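Local coordinates for protein transcriptional regulator, MarR family (Listeria monocytogenes str. 4b, PDB 2QWW) that probably binds operator DNA as a dimer through a winged helix-turn-helix domain and regulates transcription, as other MarR-family proteins do, at residues L39-I50 / N75-V85. Residues are numbered along the deposited sequence; the frame is centred on the assembly and turned at random.
Sequences LTIQQLAMINVI and NVDGLISLGLV
Leu79 sets its CD1 methyl against the flank of the selenomethionine at Met46, 3.6 Å from SE, and the two side chains lie slanted across each other. A trans first torsion (chi1 178°) carries Met46 out toward helix 69-81; the chain then bends at its end, where CE meets Asn75 CB at 3.6 Å and SE lies beside Val76 CG2. Ile47 carries the packing onward: its CD1 touches Leu79 CD1 (3.8 Å) and also Leu84 CB. Leu84 CD1 in turn meets Leu39 CD2 tip to tip at 4.1 Å. Beyond Ile47, Ile50 CD1 touches Val85 CG1 where the wing strand begins, and Leu103 of strand 100-103 covers both residues.

The other side is looser and wetter. Here the exposed Leu82 borders the Gln43 amide, which works at both ends: OE1 accepts from Thr40 N in the carbonyl plane, while Gln43 N donates to Thr40 OG1 to complete a capping box, and NE2 donates to a water (2.9 Å) that in turn donates to Asn75 O.

Helix segments 41-50 and 75-81 of this winged helix-turn-helix domain cross at 79° without a direct hydrogen bond, so their relative placement probably rests mainly on the fit of apolar side chains, the water bridge being an addition at the edge.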
ATOM      1  N   LEU A  39      -9.567 -13.891  -6.578  1.00 34.65           N
ATOM      2  CA  LEU A  39      -8.506 -13.177  -7.268  1.00 31.31           C
ATOM      3  C   LEU A  39      -7.353 -12.827  -6.385  1.00 33.21           C
ATOM      4  O   LEU A  39      -7.491 -12.765  -5.175  1.00 32.77           O
ATOM      5  CB  LEU A  39      -9.077 -11.887  -7.819  1.00 30.84           C
ATOM      6  CG  LEU A  39     -10.288 -12.004  -8.750  1.00 31.20           C
ATOM      7  CD1 LEU A  39     -10.867 -10.648  -9.022  1.00 38.15           C
ATOM      8  CD2 LEU A  39      -9.904 -12.677 -10.031  1.00 33.01           C
ATOM      9  N   THR A  40      -6.209 -12.587  -7.016  1.00 32.76           N
ATOM     10  CA  THR A  40      -5.030 -12.151  -6.328  1.00 35.97           C
ATOM     11  C   THR A  40      -5.147 -10.639  -6.197  1.00 37.18           C
ATOM     12  O   THR A  40      -5.949  -9.999  -6.887  1.00 36.24           O
ATOM     13  CB  THR A  40      -3.779 -12.443  -7.129  1.00 36.92           C
ATOM     14  OG1 THR A  40      -3.807 -11.672  -8.337  1.00 38.32           O
ATOM     15  CG2 THR A  40      -3.680 -13.938  -7.473  1.00 37.35           C
ATOM     16  N   ILE A  41      -4.358 -10.088  -5.293  1.00 38.14           N
ATOM     17  CA  ILE A  41      -4.291  -8.646  -5.051  1.00 41.07           C
ATOM     18  C   ILE A  41      -3.877  -7.874  -6.301  1.00 39.30           C
ATOM     19  O   ILE A  41      -4.349  -6.766  -6.528  1.00 42.73           O
ATOM     20  CB  ILE A  41      -3.326  -8.372  -3.848  1.00 40.52           C
ATOM     21  CG1 ILE A  41      -4.013  -8.750  -2.541  1.00 46.47           C
ATOM     22  CG2 ILE A  41      -2.836  -6.923  -3.785  1.00 46.78           C
ATOM     23  CD1 ILE A  41      -5.241  -7.920  -2.181  1.00 50.12           C
ATOM     24  N   GLN A  42      -3.014  -8.477  -7.111  1.00 39.84           N
ATOM     25  CA  GLN A  42      -2.543  -7.887  -8.362  1.00 39.15           C
ATOM     26  C   GLN A  42      -3.681  -7.913  -9.405  1.00 37.18           C
ATOM     27  O   GLN A  42      -3.889  -6.942 -10.131  1.00 38.99           O
ATOM     28  CB  GLN A  42      -1.304  -8.621  -8.895  1.00 38.75           C
ATOM     29  CG  GLN A  42      -0.188  -8.858  -7.870  1.00 47.23           C
ATOM     30  CD  GLN A  42      -0.291 -10.192  -7.098  1.00 53.51           C
ATOM     31  OE1 GLN A  42      -0.401 -10.199  -5.873  1.00 48.13           O
ATOM     32  NE2 GLN A  42      -0.266 -11.314  -7.823  1.00 53.96           N
ATOM     33  N   GLN A  43      -4.405  -9.021  -9.481  1.00 34.73           N
ATOM     34  CA  GLN A  43      -5.586  -9.120 -10.350  1.00 33.37           C
ATOM     35  C   GLN A  43      -6.636  -8.071 -10.014  1.00 32.38           C
ATOM     36  O   GLN A  43      -7.247  -7.497 -10.909  1.00 32.56           O
ATOM     37  CB  GLN A  43      -6.230 -10.498 -10.276  1.00 33.04           C
ATOM     38  CG  GLN A  43      -5.559 -11.569 -11.132  1.00 34.76           C
ATOM     39  CD  GLN A  43      -6.262 -12.906 -11.001  1.00 31.41           C
ATOM     40  OE1 GLN A  43      -6.473 -13.382  -9.898  1.00 32.43           O
ATOM     41  NE2 GLN A  43      -6.619 -13.515 -12.119  1.00 28.54           N
ATOM     42  N   LEU A  44      -6.874  -7.846  -8.729  1.00 34.60           N
ATOM     43  CA  LEU A  44      -7.802  -6.801  -8.284  1.00 33.30           C
ATOM     44  C   LEU A  44      -7.270  -5.408  -8.534  1.00 32.62           C
ATOM     45  O   LEU A  44      -8.030  -4.533  -8.877  1.00 33.31           O
ATOM     46  CB  LEU A  44      -8.118  -6.945  -6.807  1.00 34.01           C
ATOM     47  CG  LEU A  44      -9.011  -8.112  -6.466  1.00 38.24           C
ATOM     48  CD1 LEU A  44      -8.984  -8.330  -4.980  1.00 43.24           C
ATOM     49  CD2 LEU A  44     -10.429  -7.861  -6.979  1.00 39.74           C
ATOM     50  N   ALA A  45      -5.970  -5.197  -8.374  1.00 33.63           N
ATOM     51  CA  ALA A  45      -5.394  -3.892  -8.665  1.00 35.45           C
ATOM     52  C   ALA A  45      -5.668  -3.526 -10.126  1.00 36.58           C
ATOM     53  O   ALA A  45      -6.066  -2.399 -10.436  1.00 37.48           O
ATOM     54  CB  ALA A  45      -3.910  -3.897  -8.388  1.00 38.09           C
HETATM   55  N   MSE A  46      -5.475  -4.497 -11.017  1.00 36.68           N
HETATM   56  CA  MSE A  46      -5.735  -4.329 -12.457  1.00 34.74           C
HETATM   57  C   MSE A  46      -7.199  -4.025 -12.714  1.00 35.36           C
HETATM   58  O   MSE A  46      -7.526  -3.094 -13.450  1.00 33.93           O
HETATM   59  CB  MSE A  46      -5.316  -5.599 -13.196  1.00 34.70           C
HETATM   60  CG  MSE A  46      -5.556  -5.623 -14.722  1.00 37.27           C
HETATM   61 SE   MSE A  46      -4.589  -7.081 -15.702  0.75 31.57          SE
HETATM   62  CE  MSE A  46      -2.834  -6.575 -15.302  1.00 38.62           C
ATOM     63  N   ILE A  47      -8.073  -4.821 -12.101  1.00 36.82           N
ATOM     64  CA  ILE A  47      -9.522  -4.661 -12.239  1.00 36.35           C
ATOM     65  C   ILE A  47      -9.928  -3.253 -11.853  1.00 36.92           C
ATOM     66  O   ILE A  47     -10.702  -2.623 -12.552  1.00 35.45           O
ATOM     67  CB  ILE A  47     -10.299  -5.648 -11.340  1.00 36.77           C
ATOM     68  CG1 ILE A  47     -10.111  -7.090 -11.808  1.00 39.84           C
ATOM     69  CG2 ILE A  47     -11.795  -5.328 -11.336  1.00 36.95           C
ATOM     70  CD1 ILE A  47     -10.911  -7.486 -13.013  1.00 43.50           C
ATOM     71  N   ASN A  48      -9.366  -2.766 -10.752  1.00 39.31           N
ATOM     72  CA  ASN A  48      -9.667  -1.444 -10.228  1.00 41.08           C
ATOM     73  C   ASN A  48      -9.182  -0.290 -11.119  1.00 40.84           C
ATOM     74  O   ASN A  48      -9.891   0.707 -11.274  1.00 42.09           O
ATOM     75  CB  ASN A  48      -9.147  -1.332  -8.792  1.00 40.58           C
ATOM     76  CG  ASN A  48      -9.917  -2.250  -7.818  1.00 43.33           C
ATOM     77  OD1 ASN A  48     -11.124  -2.464  -7.975  1.00 46.16           O
ATOM     78  ND2 ASN A  48      -9.217  -2.783  -6.807  1.00 42.79           N
ATOM     79  N   VAL A  49      -8.007  -0.443 -11.711  1.00 39.52           N
ATOM     80  CA  VAL A  49      -7.501   0.526 -12.670  1.00 39.02           C
ATOM     81  C   VAL A  49      -8.425   0.555 -13.881  1.00 38.71           C
ATOM     82  O   VAL A  49      -8.812   1.617 -14.340  1.00 38.98           O
ATOM     83  CB  VAL A  49      -6.096   0.173 -13.153  1.00 38.48           C
ATOM     84  CG1 VAL A  49      -5.698   1.022 -14.350  1.00 40.84           C
ATOM     85  CG2 VAL A  49      -5.057   0.319 -12.012  1.00 40.30           C
ATOM     86  N   ILE A  50      -8.803  -0.613 -14.382  1.00 38.90           N
ATOM     87  CA  ILE A  50      -9.660  -0.687 -15.575  1.00 38.38           C
ATOM     88  C   ILE A  50     -11.049  -0.099 -15.306  1.00 39.87           C
ATOM     89  O   ILE A  50     -11.713   0.430 -16.215  1.00 41.29           O
ATOM     90  CB  ILE A  50      -9.754  -2.145 -16.121  1.00 37.46           C
ATOM     91  CG1 ILE A  50      -8.381  -2.651 -16.556  1.00 37.80           C
ATOM     92  CG2 ILE A  50     -10.670  -2.228 -17.312  1.00 37.01           C
ATOM     93  CD1 ILE A  50      -8.354  -4.131 -16.949  1.00 38.18           C
ATOM     94  N   ASN A  75      -1.650 -11.654 -17.159  1.00 39.17           N
ATOM     95  CA  ASN A  75      -2.728 -11.264 -16.269  1.00 37.76           C
ATOM     96  C   ASN A  75      -3.969 -10.777 -17.000  1.00 36.75           C
ATOM     97  O   ASN A  75      -5.079 -11.070 -16.579  1.00 35.92           O
ATOM     98  CB  ASN A  75      -2.278 -10.163 -15.329  1.00 39.00           C
ATOM     99  CG  ASN A  75      -1.362 -10.655 -14.241  1.00 43.74           C
ATOM    100  OD1 ASN A  75      -0.620 -11.621 -14.411  1.00 50.64           O
ATOM    101  ND2 ASN A  75      -1.411  -9.981 -13.099  1.00 52.66           N
ATOM    102  N   VAL A  76      -3.775 -10.012 -18.076  1.00 36.89           N
ATOM    103  CA  VAL A  76      -4.880  -9.527 -18.903  1.00 34.67           C
ATOM    104  C   VAL A  76      -5.586 -10.685 -19.576  1.00 34.25           C
ATOM    105  O   VAL A  76      -6.805 -10.717 -19.588  1.00 35.49           O
ATOM    106  CB  VAL A  76      -4.413  -8.524 -19.978  1.00 34.73           C
ATOM    107  CG1 VAL A  76      -5.458  -8.341 -21.079  1.00 34.42           C
ATOM    108  CG2 VAL A  76      -4.089  -7.201 -19.363  1.00 33.35           C
ATOM    109  N   ASP A  77      -4.846 -11.629 -20.155  1.00 33.85           N
ATOM    110  CA  ASP A  77      -5.506 -12.760 -20.807  1.00 34.51           C
ATOM    111  C   ASP A  77      -6.289 -13.591 -19.774  1.00 30.60           C
ATOM    112  O   ASP A  77      -7.370 -14.083 -20.067  1.00 27.00           O
ATOM    113  CB  ASP A  77      -4.522 -13.629 -21.600  1.00 36.99           C
ATOM    114  CG  ASP A  77      -5.188 -14.305 -22.799  1.00 44.46           C
ATOM    115  OD1 ASP A  77      -6.370 -14.709 -22.702  1.00 55.25           O
ATOM    116  OD2 ASP A  77      -4.533 -14.423 -23.861  1.00 58.07           O
ATOM    117  N   GLY A  78      -5.753 -13.694 -18.559  1.00 29.31           N
ATOM    118  CA  GLY A  78      -6.436 -14.372 -17.460  1.00 29.98           C
ATOM    119  C   GLY A  78      -7.765 -13.710 -17.103  1.00 30.15           C
ATOM    120  O   GLY A  78      -8.775 -14.387 -16.957  1.00 30.03           O
ATOM    121  N   LEU A  79      -7.771 -12.386 -16.974  1.00 29.89           N
ATOM    122  CA  LEU A  79      -9.000 -11.665 -16.678  1.00 30.03           C
ATOM    123  C   LEU A  79      -9.981 -11.748 -17.806  1.00 29.93           C
ATOM    124  O   LEU A  79     -11.167 -11.652 -17.564  1.00 30.27           O
ATOM    125  CB  LEU A  79      -8.746 -10.207 -16.344  1.00 32.13           C
ATOM    126  CG  LEU A  79      -7.913  -9.902 -15.108  1.00 34.16           C
ATOM    127  CD1 LEU A  79      -7.829  -8.409 -14.965  1.00 36.60           C
ATOM    128  CD2 LEU A  79      -8.519 -10.529 -13.873  1.00 33.21           C
ATOM    129  N   ILE A  80      -9.503 -11.901 -19.042  1.00 31.51           N
ATOM    130  CA  ILE A  80     -10.408 -12.130 -20.188  1.00 31.88           C
ATOM    131  C   ILE A  80     -10.971 -13.562 -20.136  1.00 31.60           C
ATOM    132  O   ILE A  80     -12.167 -13.784 -20.437  1.00 29.75           O
ATOM    133  CB  ILE A  80      -9.700 -11.907 -21.548  1.00 32.74           C
ATOM    134  CG1 ILE A  80      -9.374 -10.430 -21.735  1.00 34.77           C
ATOM    135  CG2 ILE A  80     -10.594 -12.352 -22.710  1.00 36.49           C
ATOM    136  CD1 ILE A  80      -8.450 -10.144 -22.870  1.00 38.49           C
ATOM    137  N   SER A  81     -10.125 -14.535 -19.778  1.00 30.95           N
ATOM    138  CA  SER A  81     -10.584 -15.936 -19.654  1.00 32.86           C
ATOM    139  C   SER A  81     -11.711 -16.038 -18.628  1.00 32.50           C
ATOM    140  O   SER A  81     -12.695 -16.725 -18.872  1.00 32.79           O
ATOM    141  CB  SER A  81      -9.460 -16.903 -19.260  1.00 32.49           C
ATOM    142  OG  SER A  81      -8.396 -16.898 -20.197  1.00 35.02           O
ATOM    143  N   LEU A  82     -11.574 -15.329 -17.510  1.00 31.56           N
ATOM    144  CA  LEU A  82     -12.582 -15.313 -16.438  1.00 31.42           C
ATOM    145  C   LEU A  82     -13.822 -14.443 -16.697  1.00 32.73           C
ATOM    146  O   LEU A  82     -14.675 -14.318 -15.819  1.00 29.47           O
ATOM    147  CB  LEU A  82     -11.938 -14.836 -15.138  1.00 31.08           C
ATOM    148  CG  LEU A  82     -10.822 -15.720 -14.587  1.00 32.06           C
ATOM    149  CD1 LEU A  82     -10.226 -15.056 -13.385  1.00 33.18           C
ATOM    150  CD2 LEU A  82     -11.360 -17.115 -14.243  1.00 33.94           C
ATOM    151  N   GLY A  83     -13.906 -13.820 -17.878  1.00 34.02           N
ATOM    152  CA  GLY A  83     -15.037 -12.963 -18.250  1.00 32.20           C
ATOM    153  C   GLY A  83     -15.114 -11.628 -17.535  1.00 31.29           C
ATOM    154  O   GLY A  83     -16.131 -10.962 -17.589  1.00 33.36           O
ATOM    155  N   LEU A  84     -14.029 -11.194 -16.908  1.00 31.46           N
ATOM    156  CA  LEU A  84     -14.049  -9.962 -16.145  1.00 30.35           C
ATOM    157  C   LEU A  84     -13.705  -8.702 -16.944  1.00 30.73           C
ATOM    158  O   LEU A  84     -14.014  -7.598 -16.513  1.00 30.85           O
ATOM    159  CB  LEU A  84     -13.123 -10.106 -14.949  1.00 31.00           C
ATOM    160  CG  LEU A  84     -13.420 -11.344 -14.092  1.00 32.45           C
ATOM    161  CD1 LEU A  84     -12.455 -11.364 -12.975  1.00 27.12           C
ATOM    162  CD2 LEU A  84     -14.858 -11.345 -13.584  1.00 28.05           C
ATOM    163  N   VAL A  85     -13.034  -8.848 -18.074  1.00 32.81           N
ATOM    164  CA  VAL A  85     -12.698  -7.697 -18.903  1.00 34.42           C
ATOM    165  C   VAL A  85     -13.061  -8.047 -20.308  1.00 34.37           C
ATOM    166  O   VAL A  85     -13.066  -9.221 -20.665  1.00 34.19           O
ATOM    167  CB  VAL A  85     -11.200  -7.310 -18.874  1.00 33.94           C
ATOM    168  CG1 VAL A  85     -10.706  -7.149 -17.457  1.00 34.41           C
ATOM    169  CG2 VAL A  85     -10.355  -8.309 -19.595  1.00 39.70           C
TER
HETATM  170  O   HOH W   1      -5.557 -12.692 -14.644  1.00 20.26           O